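Local coordinates for protein beta-1,4-galactanase (Humicola insolens, PDB 1HJQ) that hydrolyses the beta-1,4-galactosidic linkages of type I arabinogalactans as a family 53 glycoside hydrolase, at residues 249-254 and 309-314; 74-79 and 123-128; 177-182 and 189-194. All coordinates share one frame; numbering follows the deposited sequence.

From the N terminus, interaction 2 comes first: it joins barrel strand 75-80 to the connection between helix 102-123 and strand 129-132, closing a loop of 43 intervening residues. Interaction 3 follows as a short local closure, in which strand 174-179 packs against helix 185-198 after a connection of five residues. Interaction 1 is last, with a disulfide tying the loop after strand 240-245 to the loop after strand 290-296. The three lie in series, so none nests within or crosses another. Interactions 2 and 3 reach the same closed eight-stranded sheet, whereas interaction 1 joins two loops, its centre about 31 Å from that of interaction 2.

Interaction 1 of 3, residues 249-254 and 309-314; sequences PTSCPY and SCADNT
Cys252 and Cys310 are joined by a disulfide that ties together two loops of the TIM barrel, those following strands 240-245 and 290-296. Its SG-SG torsion of -83° makes it left-handed. Cys252 SG stands anti to its own backbone N (chi1 -163°) and Cys310 SG lies beside its own N, turns that bring the two sulfurs together between the loops. The ring of Pro249 adds an apolar neighbour, with CG 3.5 Å from Cys310 SG.

Next to the covalent link, the loops form a single antiparallel bridge in which Ser251 and Asp312 are a hydrogen-bonded pair. Asp312 N donates to Ser251 O at 3.2 Å; the return bond comes from the residue before, Thr250 N donating to Asp312 O at 3.0 Å.

The Asp312 side chain can be followed outward from this bridge. Its CB sits 4.1 Å from Ser251 CB. CG then passes Thr250 OG1, also at 4.1 Å. At the tip, OD1 turns back to its own loop and accepts from Thr314 N at 2.9 Å. This is an Asx turn, and aspartate suits it because its short side chain places a carboxylate oxygen within reach of the N-H two residues on. Thr314 OG1 also lies close to OD1, and is bonded to Phe316 O.

Asn313 lies alongside Pro249, both side chains pointing the same way. Asn313 OD1 comes near the Pro249 ring, whose N has no hydrogen to share, while ND2 bonds to Ser308 OG. The side chain of Asn313 is about 10 Å from that of Glu245, the probable nucleophile.

At the far end, Pro253 CD rests against the methyl of Ala311, and one water joins the loops, accepting from Tyr254 N and donating to Ser309 O at 2.8 Å.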
loop_
_atom_site.group_PDB
_atom_site.type_symbol
_atom_site.label_atom_id
_atom_site.label_comp_id
_atom_site.label_asym_id
_atom_site.label_seq_id
_atom_site.Cartn_x
_atom_site.Cartn_y
_atom_site.Cartn_z
ATOM N N PRO A 249 6.719 13.246 -8.785
ATOM C CA PRO A 249 6.205 13.804 -10.030
ATOM C C PRO A 249 7.213 14.146 -11.111
ATOM O O PRO A 249 8.359 14.466 -10.826
ATOM C CB PRO A 249 5.447 15.034 -9.550
ATOM C CG PRO A 249 6.298 15.508 -8.426
ATOM C CD PRO A 249 6.658 14.239 -7.698
ATOM N N THR A 250 6.763 14.066 -12.360
ATOM C CA THR A 250 7.587 14.420 -13.512
ATOM C C THR A 250 7.093 15.801 -13.938
ATOM O O THR A 250 7.649 16.433 -14.839
ATOM C CB THR A 250 7.379 13.462 -14.676
ATOM O OG1 THR A 250 6.061 13.644 -15.202
ATOM C CG2 THR A 250 7.551 12.029 -14.213
ATOM N N SER A 251 6.032 16.244 -13.270
ATOM C CA SER A 251 5.415 17.536 -13.514
ATOM C C SER A 251 4.664 17.948 -12.256
ATOM O O SER A 251 3.797 17.216 -11.779
ATOM C CB SER A 251 4.437 17.438 -14.683
ATOM O OG SER A 251 3.858 18.699 -14.979
ATOM N N CYS A 252 5.009 19.105 -11.706
ATOM C CA CYS A 252 4.337 19.598 -10.504
ATOM C C CYS A 252 4.372 21.123 -10.518
ATOM O O CYS A 252 5.068 21.751 -9.729
ATOM C CB CYS A 252 5.009 19.072 -9.225
ATOM S SG CYS A 252 3.926 19.244 -7.763
ATOM N N PRO A 253 3.608 21.735 -11.429
ATOM C CA PRO A 253 3.535 23.189 -11.577
ATOM C C PRO A 253 3.018 23.926 -10.351
ATOM O O PRO A 253 3.510 25.006 -10.026
ATOM C CB PRO A 253 2.599 23.369 -12.767
ATOM C CG PRO A 253 2.741 22.091 -13.519
ATOM C CD PRO A 253 2.768 21.070 -12.438
ATOM N N TYR A 254 2.032 23.344 -9.670
ATOM C CA TYR A 254 1.444 24.000 -8.509
ATOM C C TYR A 254 1.395 23.176 -7.240
ATOM O O TYR A 254 0.324 22.751 -6.816
ATOM C CB TYR A 254 0.028 24.469 -8.836
ATOM C CG TYR A 254 -0.067 25.182 -10.160
ATOM C CD1 TYR A 254 -0.226 24.468 -11.346
ATOM C CD2 TYR A 254 0.050 26.572 -10.235
ATOM C CE1 TYR A 254 -0.265 25.117 -12.572
ATOM C CE2 TYR A 254 0.015 27.229 -11.461
ATOM C CZ TYR A 254 -0.141 26.492 -12.620
ATOM O OH TYR A 254 -0.163 27.129 -13.830
ATOM N N SER A 309 -1.444 17.371 -5.159
ATOM C CA SER A 309 -1.489 18.699 -5.743
ATOM C C SER A 309 -0.565 18.758 -6.963
ATOM O O SER A 309 -0.510 19.764 -7.668
ATOM C CB SER A 309 -1.100 19.764 -4.709
ATOM O OG SER A 309 0.242 19.613 -4.286
ATOM N N CYS A 310 0.162 17.675 -7.212
ATOM C CA CYS A 310 1.046 17.634 -8.372
ATOM C C CYS A 310 0.231 17.180 -9.583
ATOM O O CYS A 310 -0.744 16.445 -9.441
ATOM C CB CYS A 310 2.218 16.682 -8.132
ATOM S SG CYS A 310 3.594 17.331 -7.113
ATOM N N ALA A 311 0.633 17.618 -10.770
ATOM C CA ALA A 311 -0.077 17.291 -12.003
ATOM C C ALA A 311 0.094 15.868 -12.532
ATOM O O ALA A 311 -0.860 15.269 -13.025
ATOM C CB ALA A 311 0.319 18.278 -13.084
ATOM N N ASP A 312 1.304 15.331 -12.436
ATOM C CA ASP A 312 1.577 13.996 -12.955
ATOM C C ASP A 312 2.602 13.227 -12.119
ATOM O O ASP A 312 3.771 13.610 -12.063
ATOM C CB ASP A 312 2.098 14.120 -14.388
ATOM C CG ASP A 312 2.057 12.815 -15.142
ATOM O OD1 ASP A 312 2.067 11.737 -14.497
ATOM O OD2 ASP A 312 2.023 12.872 -16.391
ATOM N N ASN A 313 2.162 12.141 -11.483
ATOM C CA ASN A 313 3.044 11.303 -10.673
ATOM C C ASN A 313 3.219 9.926 -11.310
ATOM O O ASN A 313 3.806 9.028 -10.716
ATOM C CB ASN A 313 2.479 11.117 -9.259
ATOM C CG ASN A 313 2.562 12.376 -8.422
ATOM O OD1 ASN A 313 3.600 13.027 -8.370
ATOM N ND2 ASN A 313 1.467 12.718 -7.751
ATOM N N THR A 314 2.703 9.759 -12.520
ATOM C CA THR A 314 2.792 8.476 -13.213
ATOM C C THR A 314 4.173 8.190 -13.786
ATOM O O THR A 314 4.963 9.097 -14.030
ATOM C CB THR A 314 1.797 8.405 -14.374
ATOM O OG1 THR A 314 2.173 9.365 -15.369
ATOM C CG2 THR A 314 0.389 8.711 -13.889
HETATM O O HOH W 1 0.853 20.715 -9.924
#

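Interaction 2 of 3, residues 74-79 and 123-128; sequences LGLYIN and AGIQVD
Leu76 and Asp128 hold each other by two hydrogen bonds, one accepted by a side chain, the other between backbone atoms. Leu76 N donates to Asp128 OD2 at 3.0 Å, and the bond is almost straight (173°); the oxygen receives it on its anti lone pair, the side away from OD1. In return, Asp128 N donates to Leu76 O at 2.9 Å. Aspartate suits this place because its short carboxylate can reach a backbone N-H of the adjacent strand, and chi1 of -60°, with CG anti to the carbonyl carbon and beside the backbone N, turns it there. Gly75, with no side chain, lets OD2 lie 3.5 Å from its CA.

Within 123-128, Gln126 NE2 donates to Val127 O, approaching from above the carbonyl plane, and also to Pro171 O.

These bonds lie on a TIM barrel, near the start of strand 75-80, and thus towards the end of the barrel opposite the catalytic face. Gly124 ends helix 102-123 in a Schellman motif with positive phi. Residues 125-128 then run at 87° to residues 75-78 before the chain enters strand 129-132, where backbone bonding to Leu76 continues through Ile129.

The apolar contacts are made by side chains on the outward face of strand 75-80. Leu76 CD2 meets Ile125 CG2 at 3.7 Å and Val127 CG2 at 4.0 Å. Further along, Ile78 CG1 packs on Val127 CG1 at 3.6 Å. The branched side chains of Leu76 and Ile125 cross at about a right angle, as do those of Ile78 and Val127, and Phe120 of helix 102-123 touches all four.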
loop_
_atom_site.group_PDB
_atom_site.type_symbol
_atom_site.label_atom_id
_atom_site.label_comp_id
_atom_site.label_asym_id
_atom_site.label_seq_id
_atom_site.Cartn_x
_atom_site.Cartn_y
_atom_site.Cartn_z
ATOM N N LEU A 74 4.726 -12.295 -10.597
ATOM C CA LEU A 74 4.759 -11.250 -9.584
ATOM C C LEU A 74 4.087 -11.681 -8.281
ATOM O O LEU A 74 3.058 -12.357 -8.289
ATOM C CB LEU A 74 4.081 -9.992 -10.124
ATOM C CG LEU A 74 4.620 -9.549 -11.483
ATOM C CD1 LEU A 74 3.796 -8.401 -12.021
ATOM C CD2 LEU A 74 6.075 -9.150 -11.342
ATOM N N GLY A 75 4.683 -11.285 -7.160
ATOM C CA GLY A 75 4.115 -11.615 -5.867
ATOM C C GLY A 75 2.876 -10.774 -5.622
ATOM O O GLY A 75 2.615 -9.793 -6.336
ATOM N N LEU A 76 2.122 -11.134 -4.593
ATOM C CA LEU A 76 0.891 -10.438 -4.281
ATOM C C LEU A 76 0.844 -9.817 -2.881
ATOM O O LEU A 76 1.188 -10.451 -1.886
ATOM C CB LEU A 76 -0.279 -11.410 -4.454
ATOM C CG LEU A 76 -1.687 -10.889 -4.178
ATOM C CD1 LEU A 76 -2.022 -9.770 -5.165
ATOM C CD2 LEU A 76 -2.677 -12.030 -4.301
ATOM N N TYR A 77 0.401 -8.567 -2.827
ATOM C CA TYR A 77 0.259 -7.818 -1.585
ATOM C C TYR A 77 -1.187 -7.295 -1.608
ATOM O O TYR A 77 -1.520 -6.364 -2.360
ATOM C CB TYR A 77 1.297 -6.681 -1.568
ATOM C CG TYR A 77 1.133 -5.566 -0.535
ATOM C CD1 TYR A 77 0.068 -5.543 0.375
ATOM C CD2 TYR A 77 2.027 -4.491 -0.520
ATOM C CE1 TYR A 77 -0.099 -4.473 1.258
ATOM C CE2 TYR A 77 1.870 -3.416 0.357
ATOM C CZ TYR A 77 0.809 -3.406 1.239
ATOM O OH TYR A 77 0.648 -2.316 2.070
ATOM N N ILE A 78 -2.043 -7.933 -0.811
ATOM C CA ILE A 78 -3.453 -7.562 -0.720
ATOM C C ILE A 78 -3.614 -6.446 0.301
ATOM O O ILE A 78 -3.214 -6.581 1.452
ATOM C CB ILE A 78 -4.334 -8.773 -0.310
ATOM C CG1 ILE A 78 -4.335 -9.823 -1.428
ATOM C CG2 ILE A 78 -5.763 -8.311 -0.011
ATOM C CD1 ILE A 78 -5.074 -9.404 -2.694
ATOM N N ASN A 79 -4.211 -5.347 -0.142
ATOM C CA ASN A 79 -4.414 -4.164 0.679
ATOM C C ASN A 79 -5.891 -3.933 0.994
ATOM O O ASN A 79 -6.614 -3.333 0.200
ATOM C CB ASN A 79 -3.820 -2.969 -0.075
ATOM C CG ASN A 79 -4.248 -1.624 0.480
ATOM O OD1 ASN A 79 -4.369 -0.670 -0.275
ATOM N ND2 ASN A 79 -4.462 -1.537 1.789
ATOM N N ALA A 123 -8.877 -20.298 -4.929
ATOM C CA ALA A 123 -8.589 -19.967 -6.314
ATOM C C ALA A 123 -7.182 -20.401 -6.689
ATOM O O ALA A 123 -6.808 -20.356 -7.856
ATOM C CB ALA A 123 -8.746 -18.487 -6.528
ATOM N N GLY A 124 -6.405 -20.821 -5.696
ATOM C CA GLY A 124 -5.044 -21.258 -5.950
ATOM C C GLY A 124 -4.069 -20.103 -6.097
ATOM O O GLY A 124 -2.982 -20.259 -6.660
ATOM N N ILE A 125 -4.471 -18.938 -5.594
ATOM C CA ILE A 125 -3.654 -17.730 -5.644
ATOM C C ILE A 125 -2.919 -17.593 -4.314
ATOM O O ILE A 125 -3.522 -17.729 -3.257
ATOM C CB ILE A 125 -4.531 -16.461 -5.813
ATOM C CG1 ILE A 125 -5.405 -16.566 -7.071
ATOM C CG2 ILE A 125 -3.644 -15.222 -5.835
ATOM C CD1 ILE A 125 -4.650 -16.496 -8.368
ATOM N N GLN A 126 -1.622 -17.325 -4.353
ATOM C CA GLN A 126 -0.886 -17.162 -3.112
ATOM C C GLN A 126 -0.760 -15.685 -2.746
ATOM O O GLN A 126 -0.243 -14.887 -3.530
ATOM C CB GLN A 126 0.509 -17.780 -3.218
ATOM C CG GLN A 126 1.364 -17.604 -1.962
ATOM C CD GLN A 126 0.695 -18.157 -0.701
ATOM O OE1 GLN A 126 0.344 -19.343 -0.632
ATOM N NE2 GLN A 126 0.520 -17.298 0.303
ATOM N N VAL A 127 -1.250 -15.337 -1.557
ATOM C CA VAL A 127 -1.176 -13.975 -1.048
ATOM C C VAL A 127 0.095 -13.927 -0.209
ATOM O O VAL A 127 0.256 -14.716 0.716
ATOM C CB VAL A 127 -2.384 -13.641 -0.142
ATOM C CG1 VAL A 127 -2.313 -12.194 0.304
ATOM C CG2 VAL A 127 -3.684 -13.905 -0.879
ATOM N N ASP A 128 0.993 -13.002 -0.527
ATOM C CA ASP A 128 2.257 -12.885 0.193
ATOM C C ASP A 128 2.251 -11.876 1.335
ATOM O O ASP A 128 2.887 -12.099 2.368
ATOM C CB ASP A 128 3.355 -12.568 -0.809
ATOM C CG ASP A 128 3.492 -13.654 -1.850
ATOM O OD1 ASP A 128 3.915 -14.764 -1.470
ATOM O OD2 ASP A 128 3.155 -13.416 -3.032
#

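Interaction 3 of 3, residues 177-182 and 189-194; sequences VHLDNG and NWWYTN
Trp191 carries its CG anti to the backbone N (chi1 -161°), whereas Tyr192 has its CG anti to the carbonyl carbon (chi1 -75°), and these different turns bring two neighbouring rings of helix 185-198 onto Leu179 and Val177. The branches of Leu179 divide between them. CD1 stands over the centre of the Trp191 six-membered ring, 3.9 Å from the centroid and 7° off the ring normal, a CH-pi contact. CD2 reaches Tyr192 CE2 at 3.5 Å, tip to tip, and Trp191 CB at 3.8 Å. A leucine suits this place because its fork can serve both aromatic groups at once.

Val177, two residues earlier on the same face of the strand, sends CG1 to Trp191 CZ3 at 3.6 Å and to Tyr192 CE1 at 3.8 Å.

Strand 174-179 and helix 185-198 begin a beta-alpha-beta unit of the TIM barrel, completed by strand 208-212. Their axes here are 10.9 Å apart, separated by this apolar layer.

The aromatic pair also packs on itself: Trp191 CE3 lies 3.6 Å above one face of Tyr192, offset toward the rim. Beyond, Trp191 meets Trp150 edge-to-face and touches Ile153 and Leu157 of helix 150-165. Between Val177 and Leu179, His178 turns away from the helix, and its NE2 is hydrogen-bonded to OE2 of Glu245, the probable nucleophile.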
loop_
_atom_site.group_PDB
_atom_site.type_symbol
_atom_site.label_atom_id
_atom_site.label_comp_id
_atom_site.label_asym_id
_atom_site.label_seq_id
_atom_site.Cartn_x
_atom_site.Cartn_y
_atom_site.Cartn_z
ATOM N N VAL A 177 0.353 -3.860 9.219
ATOM C CA VAL A 177 -0.449 -2.754 9.727
ATOM C C VAL A 177 0.116 -1.556 8.974
ATOM O O VAL A 177 1.321 -1.301 9.002
ATOM C CB VAL A 177 -0.293 -2.567 11.253
ATOM C CG1 VAL A 177 -0.932 -1.241 11.682
ATOM C CG2 VAL A 177 -0.972 -3.725 11.980
ATOM N N HIS A 178 -0.767 -0.849 8.280
ATOM C CA HIS A 178 -0.390 0.284 7.449
ATOM C C HIS A 178 -0.832 1.638 7.992
ATOM O O HIS A 178 -2.020 1.882 8.208
ATOM C CB HIS A 178 -0.956 0.052 6.039
ATOM C CG HIS A 178 -0.745 1.192 5.092
ATOM N ND1 HIS A 178 0.238 2.141 5.272
ATOM C CD2 HIS A 178 -1.376 1.516 3.939
ATOM C CE1 HIS A 178 0.201 3.004 4.272
ATOM N NE2 HIS A 178 -0.769 2.647 3.450
ATOM N N LEU A 179 0.148 2.509 8.210
ATOM C CA LEU A 179 -0.083 3.860 8.713
ATOM C C LEU A 179 0.532 4.822 7.710
ATOM O O LEU A 179 1.472 4.457 7.009
ATOM C CB LEU A 179 0.604 4.045 10.067
ATOM C CG LEU A 179 -0.122 3.721 11.373
ATOM C CD1 LEU A 179 -0.846 2.411 11.282
ATOM C CD2 LEU A 179 0.899 3.695 12.498
ATOM N N ASP A 180 0.011 6.041 7.633
ATOM C CA ASP A 180 0.562 7.030 6.712
ATOM C C ASP A 180 1.644 7.805 7.467
ATOM O O ASP A 180 1.916 7.500 8.627
ATOM C CB ASP A 180 -0.549 7.968 6.201
ATOM C CG ASP A 180 -0.916 9.073 7.196
ATOM O OD1 ASP A 180 -1.146 8.774 8.392
ATOM O OD2 ASP A 180 -0.987 10.249 6.763
ATOM N N ASN A 181 2.268 8.783 6.816
ATOM C CA ASN A 181 3.318 9.594 7.436
ATOM C C ASN A 181 4.419 8.813 8.151
ATOM O O ASN A 181 4.746 9.108 9.293
ATOM C CB ASN A 181 2.708 10.589 8.420
ATOM C CG ASN A 181 1.880 11.651 7.735
ATOM O OD1 ASN A 181 2.158 12.036 6.599
ATOM N ND2 ASN A 181 0.869 12.147 8.427
ATOM N N GLY A 182 4.995 7.828 7.472
ATOM C CA GLY A 182 6.048 7.029 8.067
ATOM C C GLY A 182 7.233 7.844 8.525
ATOM O O GLY A 182 8.038 7.366 9.322
ATOM N N ASN A 189 4.821 6.022 16.803
ATOM C CA ASN A 189 5.037 5.643 18.204
ATOM C C ASN A 189 3.729 5.747 18.987
ATOM O O ASN A 189 3.354 4.794 19.664
ATOM C CB ASN A 189 6.141 6.534 18.842
ATOM C CG ASN A 189 6.519 6.086 20.260
ATOM O OD1 ASN A 189 6.197 4.967 20.661
ATOM N ND2 ASN A 189 7.221 6.947 21.009
ATOM N N TRP A 190 3.068 6.902 18.918
ATOM C CA TRP A 190 1.781 7.135 19.582
ATOM C C TRP A 190 0.764 6.036 19.228
ATOM O O TRP A 190 0.145 5.410 20.094
ATOM C CB TRP A 190 1.271 8.505 19.130
ATOM C CG TRP A 190 -0.182 8.762 19.286
ATOM C CD1 TRP A 190 -0.829 9.097 20.432
ATOM C CD2 TRP A 190 -1.167 8.792 18.241
ATOM N NE1 TRP A 190 -2.155 9.345 20.172
ATOM C CE2 TRP A 190 -2.389 9.166 18.834
ATOM C CE3 TRP A 190 -1.133 8.543 16.862
ATOM C CZ2 TRP A 190 -3.576 9.300 18.095
ATOM C CZ3 TRP A 190 -2.320 8.677 16.122
ATOM C CH2 TRP A 190 -3.519 9.053 16.747
ATOM N N TRP A 191 0.594 5.805 17.937
ATOM C CA TRP A 191 -0.344 4.802 17.471
ATOM C C TRP A 191 -0.077 3.388 17.995
ATOM O O TRP A 191 -0.894 2.822 18.730
ATOM C CB TRP A 191 -0.359 4.761 15.947
ATOM C CG TRP A 191 -1.587 4.116 15.417
ATOM C CD1 TRP A 191 -2.774 4.727 15.128
ATOM C CD2 TRP A 191 -1.770 2.727 15.131
ATOM N NE1 TRP A 191 -3.687 3.807 14.676
ATOM C CE2 TRP A 191 -3.096 2.567 14.666
ATOM C CE3 TRP A 191 -0.946 1.599 15.224
ATOM C CZ2 TRP A 191 -3.615 1.327 14.291
ATOM C CZ3 TRP A 191 -1.459 0.373 14.855
ATOM C CH2 TRP A 191 -2.784 0.244 14.392
ATOM N N TYR A 192 1.057 2.810 17.609
ATOM C CA TYR A 192 1.382 1.451 18.034
ATOM C C TYR A 192 1.392 1.285 19.550
ATOM O O TYR A 192 0.914 0.276 20.076
ATOM C CB TYR A 192 2.724 1.016 17.429
ATOM C CG TYR A 192 2.642 0.683 15.948
ATOM C CD1 TYR A 192 1.966 -0.463 15.502
ATOM C CD2 TYR A 192 3.227 1.514 14.994
ATOM C CE1 TYR A 192 1.880 -0.769 14.149
ATOM C CE2 TYR A 192 3.150 1.221 13.636
ATOM C CZ TYR A 192 2.476 0.076 13.217
ATOM O OH TYR A 192 2.414 -0.226 11.871
ATOM N N THR A 193 1.928 2.275 20.253
ATOM C CA THR A 193 1.972 2.211 21.702
ATOM C C THR A 193 0.554 2.039 22.244
ATOM O O THR A 193 0.259 1.093 22.980
ATOM C CB THR A 193 2.584 3.496 22.296
ATOM O OG1 THR A 193 3.983 3.543 21.983
ATOM C CG2 THR A 193 2.388 3.536 23.821
ATOM N N ASN A 194 -0.324 2.957 21.869
ATOM C CA ASN A 194 -1.698 2.895 22.326
ATOM C C ASN A 194 -2.430 1.624 21.907
ATOM O O ASN A 194 -3.169 1.052 22.704
ATOM C CB ASN A 194 -2.460 4.123 21.845
ATOM C CG ASN A 194 -2.123 5.360 22.646
ATOM O OD1 ASN A 194 -2.405 5.429 23.844
ATOM N ND2 ASN A 194 -1.517 6.345 21.997
#